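Local coordinates for acyl-coenzyme A oxidase 1 (Yarrowia lipolytica, PDB 5Y9D), which oxidises 2,3-saturated acyl-CoA with FAD and molecular oxygen to (2E)-enoyl-CoA and hydrogen peroxide in peroxisomal fatty acid beta-oxidation, at residues A[332-337]-A[661-666]. Residues are numbered along the deposited sequence; the frame is centred on the assembly and turned at random.
Sequences RYACVR and YDGNVY. With FAD (flavin-adenine dinucleotide), chain D.
Arg-332, its chain extended from CG to NE, reaches Tyr-661 and crosses it obliquely, with Tyr-661 CA over one face of the guanidinium, toward its rim, 3.5 Å above the plane. Arg-332 NH2 ends 3.5 Å from CD1 of the Tyr-661 ring, whose plane stands nearly perpendicular to the guanidinium (86°). Arg-332 NH1 donates to the carbonyl of Gly-659, and NH2 forms a salt bridge with Asp-645 of helix 640-646. Beyond Tyr-661, Asp-662 OD1 accepts a hydrogen bond from the backbone N-H of Asn-664, an Asx turn ahead of helix 665-676. Tyr-333 meets Val-665 CG1 with its ring edge, CD1 of Tyr-333 lying 3.9 Å away. The end of helix 306-334, in the C-alpha1 domain of the acyl-CoA oxidase fold, is joined here to the start of a helix in the C-terminal oxidase region, and the chain leaving it leads into the FAD pocket. Val-336 sets CG2 against Val-665 CG2 at 3.5 Å, and Pro-29 of helix 28-38 packs on it as well. Arg-337 bends at chi2 (58°) and spreads its guanidinium between cofactor and helix. Arg-337 NE and NH2 both donate to FAD O1A, at 2.8 Å and 2.9 Å respectively, so one phosphate oxygen is gripped twice; a weak bond runs from NH2 to O2P of the other phosphate. Arg-337 NH1 donates to Tyr-666 OH at 3.0 Å, nearly straight (163°) and in the guanidinium plane, which probably helps to fix the rotation of the group, and also to the carbonyl of Leu-171 of the second subunit. Tyr-333 OH, hydrogen-bonded to His-442 ND1, lies 3.1 Å above the Arg-337 guanidinium plane, toward its rim.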
loop_
_atom_site.group_PDB
_atom_site.type_symbol
_atom_site.label_atom_id
_atom_site.label_comp_id
_atom_site.label_asym_id
_atom_site.label_seq_id
_atom_site.Cartn_x
_atom_site.Cartn_y
_atom_site.Cartn_z
ATOM N N ARG A 332 -6.168 10.684 -16.512
ATOM C CA ARG A 332 -5.633 11.344 -17.721
ATOM C C ARG A 332 -4.733 10.388 -18.532
ATOM O O ARG A 332 -4.735 10.410 -19.758
ATOM C CB ARG A 332 -4.865 12.611 -17.395
ATOM C CG ARG A 332 -5.726 13.854 -17.144
ATOM C CD ARG A 332 -4.843 14.958 -16.577
ATOM N NE ARG A 332 -5.627 16.156 -16.316
ATOM C CZ ARG A 332 -5.178 17.279 -15.763
ATOM N NH1 ARG A 332 -3.907 17.408 -15.397
ATOM N NH2 ARG A 332 -6.019 18.280 -15.583
ATOM N N TYR A 333 -3.956 9.576 -17.829
ATOM C CA TYR A 333 -3.173 8.557 -18.462
ATOM C C TYR A 333 -4.059 7.503 -19.118
ATOM O O TYR A 333 -3.685 7.017 -20.174
ATOM C CB TYR A 333 -2.229 7.901 -17.466
ATOM C CG TYR A 333 -1.286 6.925 -18.106
ATOM C CD1 TYR A 333 -0.411 7.334 -19.071
ATOM C CD2 TYR A 333 -1.258 5.576 -17.722
ATOM C CE1 TYR A 333 0.464 6.444 -19.667
ATOM C CE2 TYR A 333 -0.376 4.684 -18.304
ATOM C CZ TYR A 333 0.475 5.127 -19.288
ATOM O OH TYR A 333 1.378 4.258 -19.884
ATOM N N ALA A 334 -5.216 7.177 -18.524
ATOM C CA ALA A 334 -6.129 6.145 -19.058
ATOM C C ALA A 334 -6.732 6.553 -20.375
ATOM O O ALA A 334 -6.974 5.727 -21.258
ATOM C CB ALA A 334 -7.272 5.854 -18.076
ATOM N N CYS A 335 -7.046 7.825 -20.469
ATOM C CA CYS A 335 -7.546 8.400 -21.687
ATOM C C CYS A 335 -6.523 8.465 -22.825
ATOM O O CYS A 335 -6.891 8.742 -23.945
ATOM C CB CYS A 335 -8.025 9.808 -21.413
ATOM S SG CYS A 335 -9.441 9.887 -20.317
ATOM N N VAL A 336 -5.245 8.260 -22.560
ATOM C CA VAL A 336 -4.282 8.318 -23.657
ATOM C C VAL A 336 -3.529 7.005 -23.905
ATOM O O VAL A 336 -3.122 6.736 -25.011
ATOM C CB VAL A 336 -3.296 9.496 -23.501
ATOM C CG1 VAL A 336 -4.031 10.810 -23.692
ATOM C CG2 VAL A 336 -2.553 9.469 -22.169
ATOM N N ARG A 337 -3.389 6.174 -22.883
ATOM C CA ARG A 337 -2.684 4.912 -23.023
ATOM C C ARG A 337 -3.532 3.922 -23.821
ATOM O O ARG A 337 -4.757 3.842 -23.633
ATOM C CB ARG A 337 -2.347 4.381 -21.631
ATOM C CG ARG A 337 -1.688 3.052 -21.605
ATOM C CD ARG A 337 -0.413 3.035 -22.390
ATOM N NE ARG A 337 0.348 1.846 -22.035
ATOM C CZ ARG A 337 1.645 1.711 -22.244
ATOM N NH1 ARG A 337 2.318 2.686 -22.800
ATOM N NH2 ARG A 337 2.270 0.603 -21.861
ATOM N N TYR A 661 -1.867 18.128 -18.014
ATOM C CA TYR A 661 -3.096 18.687 -18.512
ATOM C C TYR A 661 -3.315 18.458 -20.002
ATOM O O TYR A 661 -4.396 18.044 -20.411
ATOM C CB TYR A 661 -3.131 20.192 -18.221
ATOM C CG TYR A 661 -4.438 20.905 -18.605
ATOM C CD1 TYR A 661 -5.484 21.002 -17.705
ATOM C CD2 TYR A 661 -4.604 21.492 -19.871
ATOM C CE1 TYR A 661 -6.668 21.652 -18.042
ATOM C CE2 TYR A 661 -5.781 22.147 -20.221
ATOM C CZ TYR A 661 -6.818 22.219 -19.299
ATOM O OH TYR A 661 -8.000 22.852 -19.623
ATOM N N ASP A 662 -2.298 18.749 -20.804
ATOM C CA ASP A 662 -2.403 18.702 -22.260
ATOM C C ASP A 662 -2.191 17.295 -22.806
ATOM O O ASP A 662 -2.377 17.062 -24.007
ATOM C CB ASP A 662 -1.440 19.705 -22.915
ATOM C CG ASP A 662 0.055 19.292 -22.812
ATOM O OD1 ASP A 662 0.376 18.263 -22.160
ATOM O OD2 ASP A 662 0.922 20.018 -23.406
ATOM N N GLY A 663 -1.795 16.356 -21.939
ATOM C CA GLY A 663 -1.831 14.944 -22.304
ATOM C C GLY A 663 -0.640 14.474 -23.104
ATOM O O GLY A 663 -0.628 13.328 -23.602
ATOM N N ASN A 664 0.388 15.310 -23.215
ATOM C CA ASN A 664 1.566 14.935 -24.005
ATOM C C ASN A 664 2.453 14.082 -23.129
ATOM O O ASN A 664 3.578 14.426 -22.783
ATOM C CB ASN A 664 2.291 16.166 -24.540
ATOM C CG ASN A 664 3.154 15.861 -25.756
ATOM O OD1 ASN A 664 3.399 14.702 -26.114
ATOM N ND2 ASN A 664 3.629 16.913 -26.395
ATOM N N VAL A 665 1.896 12.942 -22.775
ATOM C CA VAL A 665 2.391 12.114 -21.681
ATOM C C VAL A 665 3.805 11.624 -21.939
ATOM O O VAL A 665 4.657 11.664 -21.070
ATOM C CB VAL A 665 1.460 10.906 -21.508
ATOM C CG1 VAL A 665 2.065 9.905 -20.545
ATOM C CG2 VAL A 665 0.116 11.371 -21.022
ATOM N N TYR A 666 4.043 11.171 -23.154
ATOM C CA TYR A 666 5.256 10.453 -23.499
ATOM C C TYR A 666 6.413 11.401 -23.721
ATOM O O TYR A 666 7.514 11.145 -23.285
ATOM C CB TYR A 666 4.991 9.606 -24.747
ATOM C CG TYR A 666 3.995 8.480 -24.548
ATOM C CD1 TYR A 666 4.162 7.566 -23.524
ATOM C CD2 TYR A 666 2.907 8.296 -25.412
ATOM C CE1 TYR A 666 3.280 6.508 -23.348
ATOM C CE2 TYR A 666 2.019 7.246 -25.248
ATOM C CZ TYR A 666 2.206 6.339 -24.212
ATOM O OH TYR A 666 1.344 5.239 -23.993
HETATM P PA FAD D . 0.048 -1.774 -19.807
HETATM O O1A FAD D . -0.061 -0.585 -20.671
HETATM O O2A FAD D . 0.071 -3.120 -20.378
HETATM O O5B FAD D . -1.146 -1.665 -18.797
HETATM C C5B FAD D . -1.649 -0.413 -18.383
HETATM C C4B FAD D . -2.871 -0.611 -17.513
HETATM O O4B FAD D . -4.006 -0.860 -18.330
HETATM C C3B FAD D . -2.701 -1.797 -16.589
HETATM O O3B FAD D . -3.161 -1.447 -15.299
HETATM C C2B FAD D . -3.575 -2.873 -17.181
HETATM O O2B FAD D . -4.263 -3.626 -16.194
HETATM C C1B FAD D . -4.567 -2.131 -18.041
HETATM N N9A FAD D . -4.815 -2.949 -19.242
HETATM C C8A FAD D . -3.937 -3.259 -20.191
HETATM N N7A FAD D . -4.504 -4.040 -21.123
HETATM C C5A FAD D . -5.772 -4.253 -20.763
HETATM C C6A FAD D . -6.943 -4.991 -21.284
HETATM N N6A FAD D . -6.876 -5.683 -22.424
HETATM N N1A FAD D . -8.084 -4.955 -20.593
HETATM C C2A FAD D . -8.175 -4.272 -19.462
HETATM N N3A FAD D . -7.167 -3.587 -18.938
HETATM C C4A FAD D . -5.964 -3.533 -19.519
HETATM N N1 FAD D . 10.500 -5.254 -19.264
HETATM C C2 FAD D . 11.478 -5.899 -19.894
HETATM O O2 FAD D . 11.286 -6.267 -21.044
HETATM N N3 FAD D . 12.647 -6.151 -19.339
HETATM C C4 FAD D . 12.913 -5.785 -18.107
HETATM O O4 FAD D . 14.007 -6.037 -17.627
HETATM C C4X FAD D . 11.896 -5.074 -17.333
HETATM N N5 FAD D . 12.106 -4.681 -16.080
HETATM C C5X FAD D . 11.154 -4.032 -15.411
HETATM C C6 FAD D . 11.417 -3.629 -14.129
HETATM C C7 FAD D . 10.463 -2.961 -13.419
HETATM C C7M FAD D . 10.754 -2.534 -12.017
HETATM C C8 FAD D . 9.157 -2.673 -14.040
HETATM C C8M FAD D . 8.119 -1.938 -13.254
HETATM C C9 FAD D . 8.884 -3.079 -15.328
HETATM C C9A FAD D . 9.849 -3.746 -16.037
HETATM N N10 FAD D . 9.605 -4.166 -17.344
HETATM C C10 FAD D . 10.629 -4.824 -18.011
HETATM C "C1'" FAD D . 8.340 -3.893 -18.010
HETATM C "C2'" FAD D . 7.175 -4.588 -17.353
HETATM O "O2'" FAD D . 7.156 -5.899 -17.865
HETATM C "C3'" FAD D . 5.889 -3.885 -17.736
HETATM O "O3'" FAD D . 5.641 -2.887 -16.770
HETATM C "C4'" FAD D . 4.683 -4.808 -17.792
HETATM O "O4'" FAD D . 5.033 -6.039 -18.411
HETATM C "C5'" FAD D . 3.571 -4.212 -18.622
HETATM O "O5'" FAD D . 3.240 -2.935 -18.132
HETATM P P FAD D . 2.788 -1.818 -19.111
HETATM O O1P FAD D . 3.476 -0.600 -18.720
HETATM O O2P FAD D . 2.919 -2.328 -20.474
HETATM O O3P FAD D . 1.261 -1.628 -18.793
#